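Local coordinates for protein ectonucleoside triphosphate diphosphohydrolase 4 (Homo sapiens, PDB 6WG5) that belongs to the GDA1/CD39 family, within the wider clan of proteins with actin-like folds, at residues K307-M315 against N333-G341; P320-D328 against R438-S446. All blocks are in the same frame, centred on the assembly; numbering follows the deposited sequence.

Contact 1 (K307-M315 against N333-G341); sequences KQTGLTPDM and NGQTIYLRG
Pro313 packs over one face of the Tyr338 ring in a CH-pi contact. Its CG sits 3.8 Å from the centroid of the Tyr338 ring, 9° off the normal, while Pro313 CD reaches 3.6 Å from Tyr338 CE2. Thr336 CG2, two residues back on the same strand, touches the opposite face near the rim, holding the ring between methyl and pyrrolidine. Tyr338 CG stands anti to its carbonyl carbon (chi1 -59°), which turns the ring to lie alongside Pro313.

The loop 307-315 contains a type I beta turn, Thr312 to Met315, closed by Met315 N to Thr312 O; it packs beside strand 335-341, the middle strand of a three-stranded mixed sheet.

One direct polar bond joins the segments: Tyr338 N donates to Gly310 O over 2.8 Å. The same oxygen takes a CA-H...O contact from Ile337 CA at 3.2 Å. A water in the ring plane links the Tyr338 OH to Leu311 O, the latter bond being weak.

Apolar packing is thinner: Leu311 CD2 comes 4.1 Å from Ile337 CD1, the two side chains running side by side.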
loop_
_atom_site.group_PDB
_atom_site.type_symbol
_atom_site.label_atom_id
_atom_site.label_comp_id
_atom_site.label_asym_id
_atom_site.label_seq_id
_atom_site.Cartn_x
_atom_site.Cartn_y
_atom_site.Cartn_z
ATOM N N LYS A 307 -11.369 39.146 -16.343
ATOM C CA LYS A 307 -10.247 39.732 -15.617
ATOM C C LYS A 307 -9.445 38.685 -14.856
ATOM O O LYS A 307 -8.634 39.044 -13.994
ATOM C CB LYS A 307 -10.749 40.820 -14.663
ATOM C CG LYS A 307 -10.973 42.163 -15.345
ATOM C CD LYS A 307 -11.817 43.103 -14.503
ATOM C CE LYS A 307 -12.059 44.415 -15.231
ATOM N NZ LYS A 307 -13.040 45.284 -14.526
ATOM N N GLN A 308 -9.646 37.403 -15.156
ATOM C CA GLN A 308 -8.891 36.309 -14.558
ATOM C C GLN A 308 -8.077 35.581 -15.620
ATOM O O GLN A 308 -7.929 34.356 -15.589
ATOM C CB GLN A 308 -9.816 35.328 -13.845
ATOM C CG GLN A 308 -10.645 35.933 -12.731
ATOM C CD GLN A 308 -11.423 34.880 -11.968
ATOM O OE1 GLN A 308 -11.007 33.724 -11.888
ATOM N NE2 GLN A 308 -12.561 35.273 -11.411
ATOM N N THR A 309 -7.548 36.332 -16.587
ATOM C CA THR A 309 -6.758 35.712 -17.644
ATOM C C THR A 309 -5.483 35.087 -17.089
ATOM O O THR A 309 -5.029 34.055 -17.594
ATOM C CB THR A 309 -6.435 36.743 -18.728
ATOM O OG1 THR A 309 -5.689 36.122 -19.783
ATOM C CG2 THR A 309 -5.636 37.902 -18.157
ATOM N N GLY A 310 -4.903 35.683 -16.050
ATOM C CA GLY A 310 -3.718 35.143 -15.415
ATOM C C GLY A 310 -2.402 35.539 -16.048
ATOM O O GLY A 310 -1.355 35.041 -15.621
ATOM N N LEU A 311 -2.414 36.429 -17.040
ATOM C CA LEU A 311 -1.202 36.754 -17.781
ATOM C C LEU A 311 -0.283 37.712 -17.031
ATOM O O LEU A 311 0.923 37.724 -17.300
ATOM C CB LEU A 311 -1.578 37.347 -19.140
ATOM C CG LEU A 311 -2.253 36.349 -20.083
ATOM C CD1 LEU A 311 -3.026 37.070 -21.176
ATOM C CD2 LEU A 311 -1.221 35.413 -20.691
ATOM N N THR A 312 -0.813 38.505 -16.108
ATOM C CA THR A 312 -0.007 39.374 -15.266
ATOM C C THR A 312 -0.528 39.287 -13.841
ATOM O O THR A 312 -1.684 38.911 -13.618
ATOM C CB THR A 312 -0.035 40.834 -15.738
ATOM O OG1 THR A 312 -1.368 41.350 -15.637
ATOM C CG2 THR A 312 0.446 40.944 -17.178
ATOM N N PRO A 313 0.302 39.631 -12.852
ATOM C CA PRO A 313 -0.135 39.496 -11.452
ATOM C C PRO A 313 -1.365 40.316 -11.110
ATOM O O PRO A 313 -2.057 39.985 -10.140
ATOM C CB PRO A 313 1.090 39.968 -10.655
ATOM C CG PRO A 313 2.241 39.802 -11.583
ATOM C CD PRO A 313 1.699 40.085 -12.949
ATOM N N ASP A 314 -1.663 41.372 -11.867
ATOM C CA ASP A 314 -2.808 42.223 -11.568
ATOM C C ASP A 314 -4.131 41.625 -12.025
ATOM O O ASP A 314 -5.187 42.120 -11.617
ATOM C CB ASP A 314 -2.621 43.598 -12.212
ATOM C CG ASP A 314 -1.481 44.378 -11.589
ATOM O OD1 ASP A 314 -1.707 45.026 -10.545
ATOM O OD2 ASP A 314 -0.360 44.341 -12.140
ATOM N N MET A 315 -4.103 40.581 -12.849
ATOM C CA MET A 315 -5.313 39.903 -13.318
ATOM C C MET A 315 -5.139 38.399 -13.149
ATOM O O MET A 315 -5.122 37.643 -14.124
ATOM C CB MET A 315 -5.608 40.274 -14.770
ATOM C CG MET A 315 -4.444 40.058 -15.733
ATOM S SD MET A 315 -4.418 41.251 -17.096
ATOM C CE MET A 315 -6.149 41.303 -17.569
ATOM N N ASN A 333 6.273 26.034 -20.684
ATOM C CA ASN A 333 6.643 26.463 -22.034
ATOM C C ASN A 333 7.201 27.883 -22.039
ATOM O O ASN A 333 7.042 28.620 -23.015
ATOM C CB ASN A 333 5.454 26.364 -22.996
ATOM C CG ASN A 333 4.887 24.960 -23.083
ATOM O OD1 ASN A 333 5.605 23.977 -22.900
ATOM N ND2 ASN A 333 3.593 24.861 -23.368
ATOM N N GLY A 334 7.860 28.280 -20.951
ATOM C CA GLY A 334 8.390 29.619 -20.821
ATOM C C GLY A 334 7.382 30.667 -20.406
ATOM O O GLY A 334 7.783 31.725 -19.906
ATOM N N GLN A 335 6.090 30.415 -20.595
ATOM C CA GLN A 335 5.060 31.348 -20.171
ATOM C C GLN A 335 4.877 31.286 -18.655
ATOM O O GLN A 335 5.457 30.447 -17.960
ATOM C CB GLN A 335 3.738 31.043 -20.874
ATOM C CG GLN A 335 3.779 31.209 -22.384
ATOM C CD GLN A 335 4.010 32.646 -22.807
ATOM O OE1 GLN A 335 3.159 33.512 -22.598
ATOM N NE2 GLN A 335 5.170 32.909 -23.398
ATOM N N THR A 336 4.050 32.195 -18.146
ATOM C CA THR A 336 3.736 32.250 -16.726
ATOM C C THR A 336 2.285 32.664 -16.561
ATOM O O THR A 336 1.828 33.610 -17.209
ATOM C CB THR A 336 4.657 33.232 -15.986
ATOM O OG1 THR A 336 5.964 32.657 -15.860
ATOM C CG2 THR A 336 4.115 33.563 -14.594
ATOM N N ILE A 337 1.570 31.952 -15.695
ATOM C CA ILE A 337 0.194 32.272 -15.342
ATOM C C ILE A 337 0.145 32.502 -13.842
ATOM O O ILE A 337 0.699 31.712 -13.070
ATOM C CB ILE A 337 -0.777 31.155 -15.767
ATOM C CG1 ILE A 337 -0.734 30.967 -17.287
ATOM C CG2 ILE A 337 -2.197 31.464 -15.306
ATOM C CD1 ILE A 337 -1.080 32.218 -18.086
ATOM N N TYR A 338 -0.510 33.583 -13.434
ATOM C CA TYR A 338 -0.549 33.993 -12.039
ATOM C C TYR A 338 -1.889 33.623 -11.419
ATOM O O TYR A 338 -2.943 33.782 -12.043
ATOM C CB TYR A 338 -0.302 35.496 -11.917
ATOM C CG TYR A 338 1.034 35.918 -12.484
ATOM C CD1 TYR A 338 2.193 35.833 -11.720
ATOM C CD2 TYR A 338 1.142 36.390 -13.786
ATOM C CE1 TYR A 338 3.418 36.211 -12.235
ATOM C CE2 TYR A 338 2.364 36.772 -14.310
ATOM C CZ TYR A 338 3.499 36.680 -13.531
ATOM O OH TYR A 338 4.717 37.059 -14.047
ATOM N N LEU A 339 -1.836 33.121 -10.188
ATOM C CA LEU A 339 -3.017 32.681 -9.464
ATOM C C LEU A 339 -3.119 33.426 -8.141
ATOM O O LEU A 339 -2.135 33.960 -7.624
ATOM C CB LEU A 339 -2.977 31.169 -9.192
ATOM C CG LEU A 339 -2.416 30.255 -10.285
ATOM C CD1 LEU A 339 -2.399 28.814 -9.798
ATOM C CD2 LEU A 339 -3.214 30.371 -11.572
ATOM N N ARG A 340 -4.334 33.454 -7.596
ATOM C CA ARG A 340 -4.569 33.947 -6.246
ATOM C C ARG A 340 -5.606 33.050 -5.591
ATOM O O ARG A 340 -6.676 32.819 -6.160
ATOM C CB ARG A 340 -5.049 35.400 -6.245
ATOM C CG ARG A 340 -4.959 36.070 -4.883
ATOM C CD ARG A 340 -6.142 36.990 -4.644
ATOM N NE ARG A 340 -6.300 37.971 -5.713
ATOM C CZ ARG A 340 -7.444 38.588 -6.001
ATOM N NH1 ARG A 340 -7.490 39.465 -6.994
ATOM N NH2 ARG A 340 -8.545 38.322 -5.307
ATOM N N GLY A 341 -5.286 32.545 -4.402
ATOM C CA GLY A 341 -6.164 31.600 -3.732
ATOM C C GLY A 341 -7.359 32.295 -3.107
ATOM O O GLY A 341 -7.213 33.312 -2.420
HETATM O O HOH W 1 4.287 38.384 -17.007
#

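Contact 2 (P320-D328 against R438-S446); sequences PCLPLDIKD and RLKYQCFKS
Lys440 reaches from its helix to Asp328, placing NZ 2.7 Å from OD1 of that aspartate in a salt bridge. The ammonium arrives from above the carboxylate plane, 68° out of it, and the two side chains cross at about a right angle. CG of Lys440 is anti to the backbone N (chi1 172°) and the chain is extended beyond it, which carries NZ across to the strand end. On the way, Ile326 CD1 crosses the aliphatic part, 3.8 Å from Lys440 CG.

Tyr441, the next residue of the helix, lies along the lysine: Lys440 CG is 3.8 Å above the Tyr441 ring plane, over its centre, and Lys440 NZ makes a weak hydrogen bond of 3.3 Å to Tyr441 OH. Arg287 adds a long, weak ion pair to Asp328 OD2.

Further along, the helix is kinked, the backbone N of Cys443 and of Phe444 lacking bonds to the turn before. A water bridges the break, accepting from Phe444 N at 2.9 Å and donating to Lys440 O at 2.9 Å; it also lies very close to Cys321 O, a link that is doubtful as modelled. Beside it, Cys321 CB meets the edge of the Phe444 ring, 3.7 Å from CD1, with its sulfur placed obliquely.

The two cysteines here are each in a disulfide, Cys321 with Cys348 and Cys443 with Cys414. The type II turn from Pro323 to Ile326 brings the chain round into strand 327-332, and Pro323 packs by Lys440 O. Around this junction, helix 345-352 lies against Cys321 and Phe444, helix 418-427 covers Pro323, Ile326 and Leu439 through Trp418, and helix 283-296 touches Leu322, Tyr441 and Phe444.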
loop_
_atom_site.group_PDB
_atom_site.type_symbol
_atom_site.label_atom_id
_atom_site.label_comp_id
_atom_site.label_asym_id
_atom_site.label_seq_id
_atom_site.Cartn_x
_atom_site.Cartn_y
_atom_site.Cartn_z
ATOM N N PRO A 320 -9.911 28.456 -6.291
ATOM C CA PRO A 320 -10.527 28.107 -5.002
ATOM C C PRO A 320 -9.801 26.997 -4.268
ATOM O O PRO A 320 -10.052 26.804 -3.071
ATOM C CB PRO A 320 -11.941 27.672 -5.400
ATOM C CG PRO A 320 -11.782 27.135 -6.782
ATOM C CD PRO A 320 -10.717 27.979 -7.431
ATOM N N CYS A 321 -8.915 26.269 -4.943
ATOM C CA CYS A 321 -8.175 25.169 -4.348
ATOM C C CYS A 321 -6.887 25.619 -3.670
ATOM O O CYS A 321 -6.073 24.771 -3.289
ATOM C CB CYS A 321 -7.859 24.122 -5.418
ATOM S SG CYS A 321 -9.321 23.297 -6.085
ATOM N N LEU A 322 -6.680 26.926 -3.517
ATOM C CA LEU A 322 -5.518 27.443 -2.816
ATOM C C LEU A 322 -5.956 28.235 -1.590
ATOM O O LEU A 322 -7.060 28.789 -1.567
ATOM C CB LEU A 322 -4.667 28.344 -3.721
ATOM C CG LEU A 322 -3.781 27.627 -4.742
ATOM C CD1 LEU A 322 -3.168 28.629 -5.705
ATOM C CD2 LEU A 322 -2.689 26.818 -4.049
ATOM N N PRO A 323 -5.118 28.303 -0.554
ATOM C CA PRO A 323 -5.482 29.083 0.634
ATOM C C PRO A 323 -5.801 30.527 0.277
ATOM O O PRO A 323 -5.296 31.075 -0.705
ATOM C CB PRO A 323 -4.235 28.989 1.520
ATOM C CG PRO A 323 -3.516 27.784 1.052
ATOM C CD PRO A 323 -3.804 27.656 -0.410
ATOM N N LEU A 324 -6.643 31.145 1.099
ATOM C CA LEU A 324 -7.079 32.509 0.837
ATOM C C LEU A 324 -5.889 33.461 0.780
ATOM O O LEU A 324 -5.059 33.497 1.694
ATOM C CB LEU A 324 -8.060 32.956 1.921
ATOM C CG LEU A 324 -8.613 34.377 1.794
ATOM C CD1 LEU A 324 -9.580 34.481 0.624
ATOM C CD2 LEU A 324 -9.290 34.783 3.087
ATOM N N ASP A 325 -5.810 34.229 -0.307
ATOM C CA ASP A 325 -4.872 35.339 -0.507
ATOM C C ASP A 325 -3.446 34.892 -0.802
ATOM O O ASP A 325 -2.554 35.752 -0.888
ATOM C CB ASP A 325 -4.837 36.294 0.692
ATOM C CG ASP A 325 -6.098 37.129 0.810
ATOM O OD1 ASP A 325 -6.821 37.270 -0.201
ATOM O OD2 ASP A 325 -6.362 37.654 1.913
ATOM N N ILE A 326 -3.187 33.592 -0.962
ATOM C CA ILE A 326 -1.867 33.160 -1.400
ATOM C C ILE A 326 -1.685 33.521 -2.868
ATOM O O ILE A 326 -2.629 33.481 -3.667
ATOM C CB ILE A 326 -1.666 31.649 -1.183
ATOM C CG1 ILE A 326 -0.189 31.285 -1.363
ATOM C CG2 ILE A 326 -2.516 30.844 -2.164
ATOM C CD1 ILE A 326 0.142 29.838 -1.035
ATOM N N LYS A 327 -0.457 33.870 -3.233
ATOM C CA LYS A 327 -0.109 34.177 -4.613
ATOM C C LYS A 327 0.803 33.077 -5.141
ATOM O O LYS A 327 1.885 32.845 -4.595
ATOM C CB LYS A 327 0.551 35.551 -4.713
ATOM C CG LYS A 327 -0.390 36.678 -4.302
ATOM C CD LYS A 327 0.282 38.038 -4.314
ATOM C CE LYS A 327 -0.680 39.114 -3.834
ATOM N NZ LYS A 327 -0.144 40.490 -4.026
ATOM N N ASP A 328 0.348 32.395 -6.190
ATOM C CA ASP A 328 1.069 31.295 -6.811
ATOM C C ASP A 328 1.152 31.566 -8.305
ATOM O O ASP A 328 0.476 32.454 -8.833
ATOM C CB ASP A 328 0.375 29.951 -6.530
ATOM C CG ASP A 328 1.241 28.753 -6.882
ATOM O OD1 ASP A 328 2.483 28.883 -6.851
ATOM O OD2 ASP A 328 0.676 27.678 -7.182
ATOM N N ARG A 438 3.071 21.229 2.390
ATOM C CA ARG A 438 1.838 20.789 3.032
ATOM C C ARG A 438 0.922 21.971 3.321
ATOM O O ARG A 438 -0.291 21.902 3.088
ATOM C CB ARG A 438 2.167 20.031 4.320
ATOM C CG ARG A 438 0.999 19.852 5.284
ATOM C CD ARG A 438 -0.178 19.147 4.637
ATOM N NE ARG A 438 0.218 17.916 3.958
ATOM C CZ ARG A 438 -0.603 17.164 3.230
ATOM N NH1 ARG A 438 -1.877 17.511 3.080
ATOM N NH2 ARG A 438 -0.148 16.064 2.646
ATOM N N LEU A 439 1.487 23.068 3.829
ATOM C CA LEU A 439 0.676 24.231 4.169
ATOM C C LEU A 439 -0.007 24.808 2.934
ATOM O O LEU A 439 -1.150 25.277 3.005
ATOM C CB LEU A 439 1.555 25.290 4.839
ATOM C CG LEU A 439 0.824 26.374 5.629
ATOM C CD1 LEU A 439 0.342 25.832 6.972
ATOM C CD2 LEU A 439 1.722 27.584 5.826
ATOM N N LYS A 440 0.676 24.774 1.790
ATOM C CA LYS A 440 0.162 25.404 0.581
ATOM C C LYS A 440 -0.870 24.535 -0.126
ATOM O O LYS A 440 -1.879 25.048 -0.621
ATOM C CB LYS A 440 1.326 25.720 -0.357
ATOM C CG LYS A 440 0.933 26.202 -1.740
ATOM C CD LYS A 440 2.155 26.758 -2.458
ATOM C CE LYS A 440 1.870 27.114 -3.905
ATOM N NZ LYS A 440 3.136 27.447 -4.623
ATOM N N TYR A 441 -0.644 23.223 -0.184
ATOM C CA TYR A 441 -1.475 22.326 -0.979
ATOM C C TYR A 441 -2.423 21.484 -0.132
ATOM O O TYR A 441 -3.076 20.582 -0.668
ATOM C CB TYR A 441 -0.585 21.424 -1.839
ATOM C CG TYR A 441 0.216 22.203 -2.855
ATOM C CD1 TYR A 441 -0.402 22.776 -3.958
ATOM C CD2 TYR A 441 1.586 22.374 -2.710
ATOM C CE1 TYR A 441 0.317 23.497 -4.887
ATOM C CE2 TYR A 441 2.319 23.094 -3.641
ATOM C CZ TYR A 441 1.678 23.653 -4.727
ATOM O OH TYR A 441 2.391 24.373 -5.661
ATOM N N GLN A 442 -2.523 21.762 1.170
ATOM C CA GLN A 442 -3.479 21.047 2.012
ATOM C C GLN A 442 -4.895 21.164 1.462
ATOM O O GLN A 442 -5.653 20.188 1.466
ATOM C CB GLN A 442 -3.418 21.586 3.444
ATOM C CG GLN A 442 -4.652 21.293 4.309
ATOM C CD GLN A 442 -4.769 19.834 4.709
ATOM O OE1 GLN A 442 -3.795 19.083 4.671
ATOM N NE2 GLN A 442 -5.970 19.427 5.098
ATOM N N CYS A 443 -5.276 22.354 0.998
ATOM C CA CYS A 443 -6.652 22.573 0.566
ATOM C C CYS A 443 -6.999 21.702 -0.629
ATOM O O CYS A 443 -7.968 20.937 -0.596
ATOM C CB CYS A 443 -6.870 24.048 0.245
ATOM S SG CYS A 443 -7.127 24.944 1.752
ATOM N N PHE A 444 -6.221 21.815 -1.706
ATOM C CA PHE A 444 -6.476 20.982 -2.873
ATOM C C PHE A 444 -6.477 19.507 -2.494
ATOM O O PHE A 444 -7.380 18.755 -2.877
ATOM C CB PHE A 444 -5.437 21.252 -3.960
ATOM C CG PHE A 444 -5.603 20.375 -5.165
ATOM C CD1 PHE A 444 -6.345 20.802 -6.250
ATOM C CD2 PHE A 444 -5.042 19.110 -5.199
ATOM C CE1 PHE A 444 -6.510 19.993 -7.351
ATOM C CE2 PHE A 444 -5.208 18.294 -6.296
ATOM C CZ PHE A 444 -5.945 18.736 -7.374
ATOM N N LYS A 445 -5.472 19.075 -1.726
ATOM C CA LYS A 445 -5.337 17.654 -1.430
ATOM C C LYS A 445 -6.429 17.160 -0.491
ATOM O O LYS A 445 -6.882 16.018 -0.623
ATOM C CB LYS A 445 -3.955 17.377 -0.847
ATOM C CG LYS A 445 -2.851 17.394 -1.898
ATOM C CD LYS A 445 -1.500 17.700 -1.287
ATOM C CE LYS A 445 -0.544 16.543 -1.437
ATOM N NZ LYS A 445 0.729 16.804 -0.710
ATOM N N SER A 446 -6.871 17.992 0.453
ATOM C CA SER A 446 -7.974 17.590 1.321
ATOM C C SER A 446 -9.259 17.409 0.522
ATOM O O SER A 446 -10.022 16.466 0.765
ATOM C CB SER A 446 -8.175 18.623 2.430
ATOM O OG SER A 446 -8.557 19.875 1.896
HETATM O O HOH W 2 -4.128 23.843 -2.093
#

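The two contacts lie with their centres 16 Å apart on the same small three-stranded sheet, and their segments alternate along the chain. Contact 1 joins a partly exposed loop to the middle strand 335-341; contact 2 is buried and brings the neighbouring edge strand 327-332, with the loop before it, against helix 436-456. Leu339 N to Asp328 O (2.8 Å) probably hydrogen-bonds the two strands, and Gly341 O to Asp325 N (2.7 Å) probably joins the strand end to the turn. The outer contact relies on a proline over an aromatic face, a single direct backbone bond and a weak water bridge, whereas the inner one has a salt bridge, a water at a helix kink and flanking disulfides.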